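Local coordinates for ribonuclease H (Uncultured organism, PDB 4IBN), which probably cleaves the RNA strand of RNA-DNA hybrids endonucleolytically, leaving 5'-phosphomonoesters, as a magnesium-dependent type 1 ribonuclease H, at residues A21-E31 / T65-S74. Numbering follows the deposited sequence.
Sequences ADESCLGNGRE and TTNNRMALRS
With chi1 at 61°, Glu23 swings CG in between its backbone N and carbonyl carbon, and a bend at chi2 lays the chain against the first turns of helix 67-82. Glu23 CG rests 3.6 Å from Asn67 O, Glu23 CB packs on Met70 CB, and Glu23 OE1 comes up beside the methyl of Ala71. One turn further on, Ser74 OG donates to Ala71 O at 2.7 Å; a water gives one proton to Ser74 OG and the other to Glu23 OE1, joining strand to helix indirectly. Cut back to an alanine, Glu23 would lose the carboxylate that receives this proton, and the Ala71 methyl would probably be left facing a gap. Adjacent Asp22 and Glu23, with Asp96 and Asn159, probably form the DEDN active-site motif; Ala71 sits where type 1 enzymes usually carry the motif glutamate, consistent with Glu23 supplying that carboxylate from the strand, as in type 2 enzymes. Glu31 reaches the helix start from the far arm of the loop: its CG stands anti to the backbone N (chi1 174°), and the bent chain crosses Thr66 at about a right angle, putting Glu31 OE2 3.3 Å from Thr66 CB. At the N-cap, Thr66 OG1 accepts a nearly straight capping hydrogen bond from Arg69 N at 3.2 Å. A water bridges Glu31 OE2 to Asn68 N; the carboxylate's negative charge would suit the helix's positive pole. Between these glutamates, Cys25 SG lies over the backbone joining Thr66 to Asn67, and another water links Cys25 N with Asn67 OD1. Strand 16-25 lies between strands 90-95 and 34-45; helix residues 67-74 run roughly antiparallel to strand residues 21-25, their axes 151° apart, with helices 98-113 and 126-136 packed against Leu72, while Asp22 and Ser24 meet helix 153-168.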
loop_
_atom_site.group_PDB
_atom_site.type_symbol
_atom_site.label_atom_id
_atom_site.label_comp_id
_atom_site.label_asym_id
_atom_site.label_seq_id
_atom_site.Cartn_x
_atom_site.Cartn_y
_atom_site.Cartn_z
ATOM N N ALA A 21 0.157 -4.321 -1.472
ATOM C CA ALA A 21 -1.032 -3.499 -1.533
ATOM C C ALA A 21 -1.681 -3.533 -2.902
ATOM O O ALA A 21 -1.019 -3.742 -3.849
ATOM C CB ALA A 21 -0.683 -2.110 -1.171
ATOM N N ASP A 22 -3.000 -3.379 -2.937
ATOM C CA ASP A 22 -3.748 -3.279 -4.180
ATOM C C ASP A 22 -4.994 -2.467 -3.982
ATOM O O ASP A 22 -5.346 -2.182 -2.920
ATOM C CB ASP A 22 -4.118 -4.621 -4.794
ATOM C CG ASP A 22 -4.601 -4.482 -6.224
ATOM O OD1 ASP A 22 -3.951 -3.858 -6.985
ATOM O OD2 ASP A 22 -5.674 -4.907 -6.561
ATOM N N GLU A 23 -5.590 -2.067 -5.083
ATOM C CA GLU A 23 -6.825 -1.318 -5.032
ATOM C C GLU A 23 -7.737 -1.769 -6.142
ATOM O O GLU A 23 -7.272 -2.280 -7.104
ATOM C CB GLU A 23 -6.561 0.161 -5.168
ATOM C CG GLU A 23 -5.898 0.604 -6.456
ATOM C CD GLU A 23 -4.509 -0.006 -6.619
ATOM O OE1 GLU A 23 -3.725 0.124 -5.695
ATOM O OE2 GLU A 23 -4.211 -0.627 -7.635
ATOM N N SER A 24 -9.030 -1.601 -5.951
ATOM C CA SER A 24 -9.922 -1.884 -7.019
ATOM C C SER A 24 -11.224 -1.110 -6.894
ATOM O O SER A 24 -11.707 -0.890 -5.824
ATOM C CB SER A 24 -10.236 -3.349 -7.024
ATOM O OG SER A 24 -10.944 -3.679 -8.171
ATOM N N CYS A 25 -11.792 -0.769 -8.035
ATOM C CA CYS A 25 -13.141 -0.266 -8.105
ATOM C C CYS A 25 -14.009 -1.329 -8.759
ATOM O O CYS A 25 -13.522 -2.145 -9.472
ATOM C CB CYS A 25 -13.219 0.968 -8.960
ATOM S SG CYS A 25 -12.595 2.436 -8.173
ATOM N N LEU A 26 -15.291 -1.294 -8.480
ATOM C CA LEU A 26 -16.211 -2.219 -9.066
ATOM C C LEU A 26 -17.274 -1.515 -9.855
ATOM O O LEU A 26 -17.882 -0.654 -9.361
ATOM C CB LEU A 26 -16.916 -3.003 -7.993
ATOM C CG LEU A 26 -16.147 -3.802 -6.987
ATOM C CD1 LEU A 26 -17.098 -4.148 -5.894
ATOM C CD2 LEU A 26 -15.682 -5.005 -7.639
ATOM N N GLY A 27 -17.521 -1.960 -11.054
ATOM C CA GLY A 27 -18.600 -1.412 -11.828
ATOM C C GLY A 27 -18.164 -0.728 -13.087
ATOM O O GLY A 27 -17.044 -0.743 -13.413
ATOM N N ASN A 28 -19.095 -0.181 -13.820
ATOM C CA ASN A 28 -18.770 0.505 -15.061
ATOM C C ASN A 28 -19.315 1.915 -15.162
ATOM O O ASN A 28 -19.610 2.366 -16.213
ATOM C CB ASN A 28 -19.183 -0.302 -16.279
ATOM C CG ASN A 28 -20.645 -0.416 -16.405
ATOM O OD1 ASN A 28 -21.385 -0.000 -15.537
ATOM N ND2 ASN A 28 -21.087 -0.957 -17.514
ATOM N N GLY A 29 -19.444 2.583 -14.036
ATOM C CA GLY A 29 -19.853 3.955 -14.015
ATOM C C GLY A 29 -18.699 4.859 -14.370
ATOM O O GLY A 29 -17.597 4.418 -14.406
ATOM N N ARG A 30 -18.969 6.124 -14.573
ATOM C CA ARG A 30 -17.929 7.023 -14.952
ATOM C C ARG A 30 -16.980 7.260 -13.825
ATOM O O ARG A 30 -17.289 7.005 -12.736
ATOM C CB ARG A 30 -18.490 8.331 -15.542
ATOM C CG ARG A 30 -19.044 9.240 -14.588
ATOM C CD ARG A 30 -19.613 10.449 -15.237
ATOM N NE ARG A 30 -20.153 11.281 -14.203
ATOM C CZ ARG A 30 -21.389 11.182 -13.779
ATOM N NH1 ARG A 30 -22.220 10.332 -14.332
ATOM N NH2 ARG A 30 -21.812 11.959 -12.838
ATOM N N GLU A 31 -15.807 7.769 -14.122
ATOM C CA GLU A 31 -14.794 7.894 -13.096
ATOM C C GLU A 31 -15.301 8.681 -11.920
ATOM O O GLU A 31 -15.785 9.729 -12.065
ATOM C CB GLU A 31 -13.587 8.574 -13.689
ATOM C CG GLU A 31 -12.504 8.894 -12.709
ATOM C CD GLU A 31 -11.514 7.787 -12.456
ATOM O OE1 GLU A 31 -11.795 6.643 -12.719
ATOM O OE2 GLU A 31 -10.448 8.089 -11.912
ATOM N N THR A 65 -15.640 6.410 -5.772
ATOM C CA THR A 65 -14.242 6.735 -5.655
ATOM C C THR A 65 -13.514 6.427 -6.947
ATOM O O THR A 65 -14.141 6.139 -7.917
ATOM C CB THR A 65 -13.637 6.021 -4.446
ATOM O OG1 THR A 65 -12.318 6.492 -4.210
ATOM C CG2 THR A 65 -13.629 4.547 -4.650
ATOM N N THR A 66 -12.209 6.564 -6.927
ATOM C CA THR A 66 -11.381 6.300 -8.084
ATOM C C THR A 66 -10.202 5.381 -7.754
ATOM O O THR A 66 -9.866 5.220 -6.669
ATOM C CB THR A 66 -10.814 7.579 -8.698
ATOM O OG1 THR A 66 -9.915 8.140 -7.791
ATOM C CG2 THR A 66 -11.858 8.557 -8.967
ATOM N N ASN A 67 -9.607 4.790 -8.772
ATOM C CA ASN A 67 -8.519 3.888 -8.565
ATOM C C ASN A 67 -7.333 4.613 -7.965
ATOM O O ASN A 67 -6.711 4.091 -7.118
ATOM C CB ASN A 67 -8.072 3.162 -9.820
ATOM C CG ASN A 67 -8.974 2.028 -10.187
ATOM O OD1 ASN A 67 -8.948 0.985 -9.576
ATOM N ND2 ASN A 67 -9.796 2.237 -11.185
ATOM N N ASN A 68 -7.068 5.816 -8.421
ATOM C CA ASN A 68 -5.979 6.599 -7.880
ATOM C C ASN A 68 -6.189 6.952 -6.433
ATOM O O ASN A 68 -5.269 6.969 -5.690
ATOM C CB ASN A 68 -5.722 7.853 -8.680
ATOM C CG ASN A 68 -5.053 7.587 -10.017
ATOM O OD1 ASN A 68 -4.664 6.517 -10.311
ATOM N ND2 ASN A 68 -4.924 8.602 -10.797
ATOM N N ARG A 69 -7.406 7.293 -6.075
ATOM C CA ARG A 69 -7.644 7.607 -4.695
ATOM C C ARG A 69 -7.410 6.372 -3.812
ATOM O O ARG A 69 -6.781 6.433 -2.809
ATOM C CB ARG A 69 -9.089 8.069 -4.482
ATOM C CG ARG A 69 -9.383 9.540 -4.607
ATOM C CD ARG A 69 -10.811 9.926 -3.987
ATOM N NE ARG A 69 -10.976 9.589 -2.583
ATOM C CZ ARG A 69 -10.550 10.331 -1.586
ATOM N NH1 ARG A 69 -9.945 11.446 -1.852
ATOM N NH2 ARG A 69 -10.702 9.960 -0.351
ATOM N N MET A 70 -7.961 5.253 -4.218
ATOM C CA MET A 70 -7.815 4.043 -3.449
ATOM C C MET A 70 -6.339 3.551 -3.344
ATOM O O MET A 70 -5.931 3.005 -2.364
ATOM C CB MET A 70 -8.806 2.954 -3.904
ATOM C CG MET A 70 -10.236 3.350 -3.764
ATOM S SD MET A 70 -10.667 4.119 -2.154
ATOM C CE MET A 70 -10.504 2.780 -1.077
ATOM N N ALA A 71 -5.592 3.751 -4.399
ATOM C CA ALA A 71 -4.207 3.405 -4.358
ATOM C C ALA A 71 -3.519 4.241 -3.277
ATOM O O ALA A 71 -2.769 3.733 -2.529
ATOM C CB ALA A 71 -3.582 3.625 -5.675
ATOM N N LEU A 72 -3.836 5.520 -3.228
ATOM C CA LEU A 72 -3.272 6.368 -2.188
ATOM C C LEU A 72 -3.709 5.950 -0.778
ATOM O O LEU A 72 -2.937 5.946 0.117
ATOM C CB LEU A 72 -3.480 7.855 -2.480
ATOM C CG LEU A 72 -2.599 8.444 -3.545
ATOM C CD1 LEU A 72 -3.184 9.714 -4.106
ATOM C CD2 LEU A 72 -1.263 8.663 -2.981
ATOM N N ARG A 73 -4.959 5.565 -0.624
ATOM C CA ARG A 73 -5.423 5.079 0.656
ATOM C C ARG A 73 -4.718 3.812 1.092
ATOM O O ARG A 73 -4.541 3.595 2.255
ATOM C CB ARG A 73 -6.933 4.920 0.696
ATOM C CG ARG A 73 -7.598 6.189 0.304
ATOM C CD ARG A 73 -8.818 6.558 1.070
ATOM N NE ARG A 73 -8.772 6.218 2.472
ATOM C CZ ARG A 73 -9.859 5.934 3.145
ATOM N NH1 ARG A 73 -11.005 5.991 2.526
ATOM N NH2 ARG A 73 -9.831 5.617 4.419
ATOM N N SER A 74 -4.329 2.987 0.131
ATOM C CA SER A 74 -3.621 1.783 0.478
ATOM C C SER A 74 -2.324 2.143 1.162
ATOM O O SER A 74 -1.923 1.508 2.079
ATOM C CB SER A 74 -3.410 0.858 -0.734
ATOM O OG SER A 74 -2.341 1.200 -1.562
HETATM O O HOH W 1 -1.672 -0.161 -4.065
HETATM O O HOH W 2 -10.335 -0.993 -10.509
HETATM O O HOH W 3 -8.110 6.811 -10.879
HETATM O O HOH W 4 -10.850 4.865 -11.387
#